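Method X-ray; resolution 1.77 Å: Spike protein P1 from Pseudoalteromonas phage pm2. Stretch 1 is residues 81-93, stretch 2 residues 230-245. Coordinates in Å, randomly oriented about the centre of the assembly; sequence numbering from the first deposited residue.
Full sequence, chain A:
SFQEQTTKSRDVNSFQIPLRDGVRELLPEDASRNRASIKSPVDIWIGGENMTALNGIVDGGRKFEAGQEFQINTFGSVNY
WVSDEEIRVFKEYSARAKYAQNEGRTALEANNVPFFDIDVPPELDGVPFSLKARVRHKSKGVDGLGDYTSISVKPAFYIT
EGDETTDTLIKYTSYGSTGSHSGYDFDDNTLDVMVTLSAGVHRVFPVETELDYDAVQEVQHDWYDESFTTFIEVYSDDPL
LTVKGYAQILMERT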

# COMPACT_ATOMS: atom_id res chain seq x y z
N TRP A 81 -9.31 14.30 -19.21
CA TRP A 81 -8.90 13.41 -20.29
C TRP A 81 -8.44 12.08 -19.69
O TRP A 81 -7.71 12.07 -18.68
CB TRP A 81 -7.76 14.03 -21.10
CG TRP A 81 -7.32 13.19 -22.28
CD1 TRP A 81 -7.73 13.32 -23.57
CD2 TRP A 81 -6.37 12.11 -22.27
NE1 TRP A 81 -7.11 12.38 -24.37
CE2 TRP A 81 -6.27 11.62 -23.59
CE3 TRP A 81 -5.61 11.49 -21.26
CZ2 TRP A 81 -5.43 10.56 -23.94
CZ3 TRP A 81 -4.78 10.42 -21.62
CH2 TRP A 81 -4.70 9.98 -22.95
N VAL A 82 -8.87 10.97 -20.29
CA VAL A 82 -8.40 9.63 -19.87
C VAL A 82 -7.88 8.81 -21.04
O VAL A 82 -7.06 7.92 -20.86
CB VAL A 82 -9.49 8.81 -19.10
CG1 VAL A 82 -9.83 9.47 -17.77
CG2 VAL A 82 -10.75 8.60 -19.97
N SER A 83 -8.38 9.10 -22.24
CA SER A 83 -8.13 8.21 -23.38
C SER A 83 -8.56 8.85 -24.69
O SER A 83 -9.48 9.65 -24.72
CB SER A 83 -8.89 6.89 -23.18
OG SER A 83 -8.77 6.08 -24.32
N ASP A 84 -7.88 8.48 -25.78
CA ASP A 84 -8.32 8.84 -27.14
C ASP A 84 -8.98 7.70 -27.90
O ASP A 84 -9.25 7.82 -29.09
CB ASP A 84 -7.15 9.40 -27.96
CG ASP A 84 -6.72 10.77 -27.49
OD1 ASP A 84 -7.58 11.63 -27.17
OD2 ASP A 84 -5.49 10.99 -27.45
N GLU A 85 -9.26 6.60 -27.20
CA GLU A 85 -9.92 5.42 -27.80
C GLU A 85 -11.42 5.66 -27.92
O GLU A 85 -12.11 5.79 -26.91
CB GLU A 85 -9.67 4.18 -26.93
CG GLU A 85 -8.28 3.57 -27.07
CD GLU A 85 -8.08 2.92 -28.44
OE1 GLU A 85 -8.77 1.92 -28.75
OE2 GLU A 85 -7.22 3.40 -29.20
N GLU A 86 -11.93 5.69 -29.16
CA GLU A 86 -13.34 5.97 -29.41
C GLU A 86 -14.23 4.81 -28.98
O GLU A 86 -15.30 5.01 -28.41
CB GLU A 86 -13.59 6.30 -30.88
CG GLU A 86 -13.06 7.68 -31.28
CD GLU A 86 -13.35 8.02 -32.74
OE1 GLU A 86 -14.48 7.78 -33.20
OE2 GLU A 86 -12.43 8.53 -33.41
N ILE A 87 -13.78 3.59 -29.26
CA ILE A 87 -14.49 2.39 -28.82
C ILE A 87 -13.61 1.51 -27.92
O ILE A 87 -12.51 1.91 -27.55
CB ILE A 87 -15.07 1.61 -30.02
CG1 ILE A 87 -13.95 1.09 -30.94
CG2 ILE A 87 -16.05 2.50 -30.81
CD1 ILE A 87 -14.35 -0.16 -31.72
N ARG A 88 -14.11 0.34 -27.53
CA ARG A 88 -13.29 -0.55 -26.73
C ARG A 88 -12.81 -1.70 -27.59
O ARG A 88 -13.62 -2.51 -28.04
CB ARG A 88 -14.03 -1.09 -25.49
CG ARG A 88 -13.15 -1.99 -24.63
CD ARG A 88 -13.60 -2.08 -23.18
NE ARG A 88 -13.56 -0.78 -22.50
CZ ARG A 88 -12.47 -0.22 -21.99
NH1 ARG A 88 -12.57 0.96 -21.40
NH2 ARG A 88 -11.29 -0.81 -22.07
N VAL A 89 -11.51 -1.76 -27.83
CA VAL A 89 -10.91 -2.89 -28.53
C VAL A 89 -10.24 -3.79 -27.51
O VAL A 89 -9.32 -3.35 -26.80
CB VAL A 89 -9.89 -2.44 -29.61
CG1 VAL A 89 -9.26 -3.65 -30.30
CG2 VAL A 89 -10.57 -1.54 -30.63
N PHE A 90 -10.71 -5.03 -27.42
CA PHE A 90 -10.19 -5.95 -26.43
C PHE A 90 -8.90 -6.59 -26.90
O PHE A 90 -7.90 -6.62 -26.17
CB PHE A 90 -11.23 -7.01 -26.08
CG PHE A 90 -12.42 -6.46 -25.33
CD1 PHE A 90 -12.29 -6.07 -24.00
CD2 PHE A 90 -13.65 -6.33 -25.96
CE1 PHE A 90 -13.37 -5.57 -23.30
CE2 PHE A 90 -14.76 -5.83 -25.26
CZ PHE A 90 -14.62 -5.45 -23.93
N LYS A 91 -8.93 -7.11 -28.13
CA LYS A 91 -7.80 -7.80 -28.71
C LYS A 91 -7.86 -7.68 -30.22
O LYS A 91 -8.94 -7.52 -30.82
CB LYS A 91 -7.83 -9.31 -28.37
CG LYS A 91 -7.46 -9.68 -26.95
CD LYS A 91 -5.95 -9.56 -26.69
CE LYS A 91 -5.66 -9.91 -25.23
NZ LYS A 91 -4.30 -9.50 -24.77
N GLU A 92 -6.68 -7.74 -30.84
CA GLU A 92 -6.58 -7.99 -32.28
C GLU A 92 -5.66 -9.18 -32.43
O GLU A 92 -4.58 -9.21 -31.85
CB GLU A 92 -6.05 -6.78 -33.03
CG GLU A 92 -6.96 -5.57 -32.97
CD GLU A 92 -6.33 -4.33 -33.54
OE1 GLU A 92 -6.25 -4.21 -34.77
OE2 GLU A 92 -5.93 -3.46 -32.74
N TYR A 93 -6.11 -10.18 -33.19
CA TYR A 93 -5.32 -11.38 -33.40
C TYR A 93 -4.93 -11.53 -34.86
O TYR A 93 -5.74 -11.27 -35.76
CB TYR A 93 -6.09 -12.62 -32.97
CG TYR A 93 -6.44 -12.69 -31.51
CD1 TYR A 93 -5.47 -13.03 -30.56
CD2 TYR A 93 -7.74 -12.46 -31.07
CE1 TYR A 93 -5.80 -13.12 -29.20
CE2 TYR A 93 -8.08 -12.55 -29.72
CZ TYR A 93 -7.10 -12.88 -28.79
OH TYR A 93 -7.42 -12.97 -27.45
N THR A 230 -10.05 -16.79 -37.84
CA THR A 230 -9.23 -15.80 -37.14
C THR A 230 -10.07 -14.65 -36.60
O THR A 230 -10.87 -14.04 -37.34
CB THR A 230 -8.10 -15.24 -38.05
OG1 THR A 230 -7.30 -16.31 -38.57
CG2 THR A 230 -7.20 -14.24 -37.29
N PHE A 231 -9.89 -14.34 -35.32
CA PHE A 231 -10.57 -13.19 -34.70
C PHE A 231 -9.75 -11.91 -34.92
O PHE A 231 -9.00 -11.47 -34.06
CB PHE A 231 -10.85 -13.42 -33.21
CG PHE A 231 -11.90 -14.47 -32.95
CD1 PHE A 231 -13.21 -14.11 -32.68
CD2 PHE A 231 -11.57 -15.82 -33.00
CE1 PHE A 231 -14.19 -15.08 -32.46
CE2 PHE A 231 -12.54 -16.80 -32.78
CZ PHE A 231 -13.85 -16.44 -32.50
N ILE A 232 -9.91 -11.34 -36.11
CA ILE A 232 -9.18 -10.14 -36.52
C ILE A 232 -9.23 -9.01 -35.46
O ILE A 232 -8.20 -8.41 -35.11
CB ILE A 232 -9.70 -9.64 -37.90
CG1 ILE A 232 -9.45 -10.71 -38.99
CG2 ILE A 232 -9.08 -8.29 -38.27
CD1 ILE A 232 -7.98 -11.03 -39.22
N GLU A 233 -10.43 -8.75 -34.94
CA GLU A 233 -10.63 -7.75 -33.91
C GLU A 233 -11.78 -8.18 -33.00
O GLU A 233 -12.81 -8.61 -33.49
CB GLU A 233 -10.96 -6.40 -34.57
CG GLU A 233 -10.95 -5.21 -33.63
CD GLU A 233 -11.59 -3.97 -34.24
OE1 GLU A 233 -12.07 -4.04 -35.41
OE2 GLU A 233 -11.62 -2.94 -33.56
N VAL A 234 -11.57 -8.10 -31.69
CA VAL A 234 -12.66 -8.30 -30.72
C VAL A 234 -12.87 -6.95 -30.03
O VAL A 234 -11.93 -6.37 -29.47
CB VAL A 234 -12.34 -9.40 -29.69
CG1 VAL A 234 -13.54 -9.60 -28.74
CG2 VAL A 234 -11.96 -10.73 -30.40
N TYR A 235 -14.11 -6.47 -30.06
CA TYR A 235 -14.39 -5.08 -29.67
C TYR A 235 -15.83 -4.90 -29.24
O TYR A 235 -16.65 -5.81 -29.33
CB TYR A 235 -14.09 -4.14 -30.85
CG TYR A 235 -15.01 -4.32 -32.04
CD1 TYR A 235 -16.14 -3.52 -32.20
CD2 TYR A 235 -14.76 -5.32 -32.99
CE1 TYR A 235 -17.00 -3.69 -33.28
CE2 TYR A 235 -15.62 -5.50 -34.08
CZ TYR A 235 -16.74 -4.68 -34.21
OH TYR A 235 -17.60 -4.86 -35.28
N SER A 236 -16.14 -3.70 -28.76
CA SER A 236 -17.52 -3.31 -28.53
C SER A 236 -17.65 -1.83 -28.86
O SER A 236 -16.79 -1.04 -28.49
CB SER A 236 -17.90 -3.55 -27.07
OG SER A 236 -19.24 -3.13 -26.81
N ASP A 237 -18.72 -1.47 -29.57
CA ASP A 237 -19.07 -0.06 -29.76
C ASP A 237 -20.33 0.29 -28.96
O ASP A 237 -20.91 1.36 -29.14
CB ASP A 237 -19.20 0.32 -31.23
CG ASP A 237 -19.95 -0.71 -32.05
OD1 ASP A 237 -20.81 -1.43 -31.50
OD2 ASP A 237 -19.66 -0.80 -33.26
N ASP A 238 -20.71 -0.61 -28.06
CA ASP A 238 -21.79 -0.36 -27.11
C ASP A 238 -21.35 0.73 -26.13
O ASP A 238 -20.32 0.59 -25.46
CB ASP A 238 -22.08 -1.65 -26.34
CG ASP A 238 -23.35 -1.56 -25.51
OD1 ASP A 238 -23.60 -0.52 -24.88
OD2 ASP A 238 -24.10 -2.56 -25.48
N PRO A 239 -22.16 1.81 -26.01
CA PRO A 239 -21.83 2.93 -25.10
C PRO A 239 -21.55 2.51 -23.65
O PRO A 239 -20.84 3.21 -22.92
CB PRO A 239 -23.08 3.82 -25.16
CG PRO A 239 -23.74 3.48 -26.45
CD PRO A 239 -23.42 2.05 -26.75
N LEU A 240 -22.10 1.38 -23.23
CA LEU A 240 -21.82 0.85 -21.89
C LEU A 240 -20.40 0.30 -21.74
O LEU A 240 -19.90 0.15 -20.62
CB LEU A 240 -22.81 -0.26 -21.53
CG LEU A 240 -24.30 0.08 -21.46
CD1 LEU A 240 -25.12 -1.21 -21.63
CD2 LEU A 240 -24.64 0.80 -20.16
N LEU A 241 -19.76 -0.02 -22.86
CA LEU A 241 -18.43 -0.63 -22.83
C LEU A 241 -17.35 0.29 -23.35
O LEU A 241 -16.17 0.13 -23.02
CB LEU A 241 -18.41 -1.94 -23.64
CG LEU A 241 -18.75 -3.24 -22.90
CD1 LEU A 241 -17.60 -3.68 -22.00
CD2 LEU A 241 -20.02 -3.08 -22.08
N THR A 242 -17.75 1.26 -24.17
CA THR A 242 -16.80 2.22 -24.71
C THR A 242 -16.38 3.23 -23.64
O THR A 242 -15.33 3.83 -23.76
CB THR A 242 -17.32 2.95 -25.96
OG1 THR A 242 -18.48 3.73 -25.63
CG2 THR A 242 -17.69 1.93 -27.04
N VAL A 243 -17.22 3.40 -22.62
CA VAL A 243 -16.89 4.18 -21.43
C VAL A 243 -15.62 3.58 -20.80
O VAL A 243 -15.48 2.36 -20.72
CB VAL A 243 -18.10 4.21 -20.44
CG1 VAL A 243 -18.43 2.82 -19.90
CG2 VAL A 243 -17.88 5.18 -19.28
N LYS A 244 -14.69 4.44 -20.40
CA LYS A 244 -13.39 4.00 -19.87
C LYS A 244 -13.49 3.65 -18.38
O LYS A 244 -12.59 3.04 -17.80
CB LYS A 244 -12.32 5.08 -20.12
CG LYS A 244 -12.29 5.66 -21.54
CD LYS A 244 -12.11 4.60 -22.62
CE LYS A 244 -12.53 5.12 -23.99
NZ LYS A 244 -12.72 4.00 -24.95
N GLY A 245 -14.59 4.06 -17.78
CA GLY A 245 -14.85 3.80 -16.39
C GLY A 245 -15.82 4.84 -15.91
O GLY A 245 -16.15 5.78 -16.64
O HOH W 1 -10.74 1.85 -19.35
O HOH W 2 -5.99 -8.21 -36.59

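How does the strand of stretch 2 first meet stretch 1? At Thr230 the touch is light, its CG2 lying 3.6 Å from Tyr93 O. Next, Phe231 O and Ile232 O both accept from Tyr93 N, each at 3.3 Å, the bond to Ile232 O being weak; one amide is thus shared between two consecutive carbonyls. Ile232 O is also 3.3 Å from Glu92 CA, a CA-H...O contact, and a water donates to both Ile232 O (2.7 Å) and Tyr93 O (3.2 Å), tying the backbones together. The Tyr93 ring adds an apolar contact, its CD2 lying 3.9 Å from Phe231 CB.

What holds the middle of the strand, and where does the pairing slip? Glu233 reaches along stretch 1, and its OE2 comes within 3.4 Å of Val89 CG2. Val234 N donates to Lys91 O at 2.8 Å in a nearly straight bond. In return, Val234 O takes a short bond from Phe90 N (2.7 Å) and a weak one from Lys91 N (3.4 Å). This double acceptance marks a beta bulge: Val89 pairs with Tyr235, yet Lys91 pairs with Val234, so stretch 1 spends one extra residue over the same step. The side chain of Val234 meets two aromatic rings, with CG1 4.3 Å from Phe90 CD2 and CG2 4.3 Å from Tyr93 CE2.

How does regular antiparallel pairing continue beyond the bulge? Tyr235 sits in a non-hydrogen-bonded pair with Val89, and their side chains share one face of the sheet; Tyr235 CD1 also packs against Ile87 CD1 at 3.8 Å. Ser236 and Arg88 then form a hydrogen-bonded pair: Ser236 N donates to Arg88 O at 2.9 Å, and Arg88 N donates to Ser236 O at 3.2 Å.

How does the chain return to stretch 1 after the strand? Asp238 caps the short, weakly bonded helix, its OD1 accepting from Leu240 N at 2.9 Å. Leu241 CD1 then lies at the edge of the Phe90 ring, 4.0 Å from CZ, while Leu241 O accepts from Arg88 NE at 2.8 Å. Val243 O receives a weak bond from Arg88 NH1 (3.3 Å), so the guanidinium grips two carbonyls near its own plane. A water extends this grip, accepting from Arg88 NH1 at 2.9 Å and donating to Lys244 O at 2.7 Å. Lys244 reaches back in turn: its NZ donates to Glu85 O at 2.7 Å and to Thr242 O at 2.9 Å, linking the two backbones.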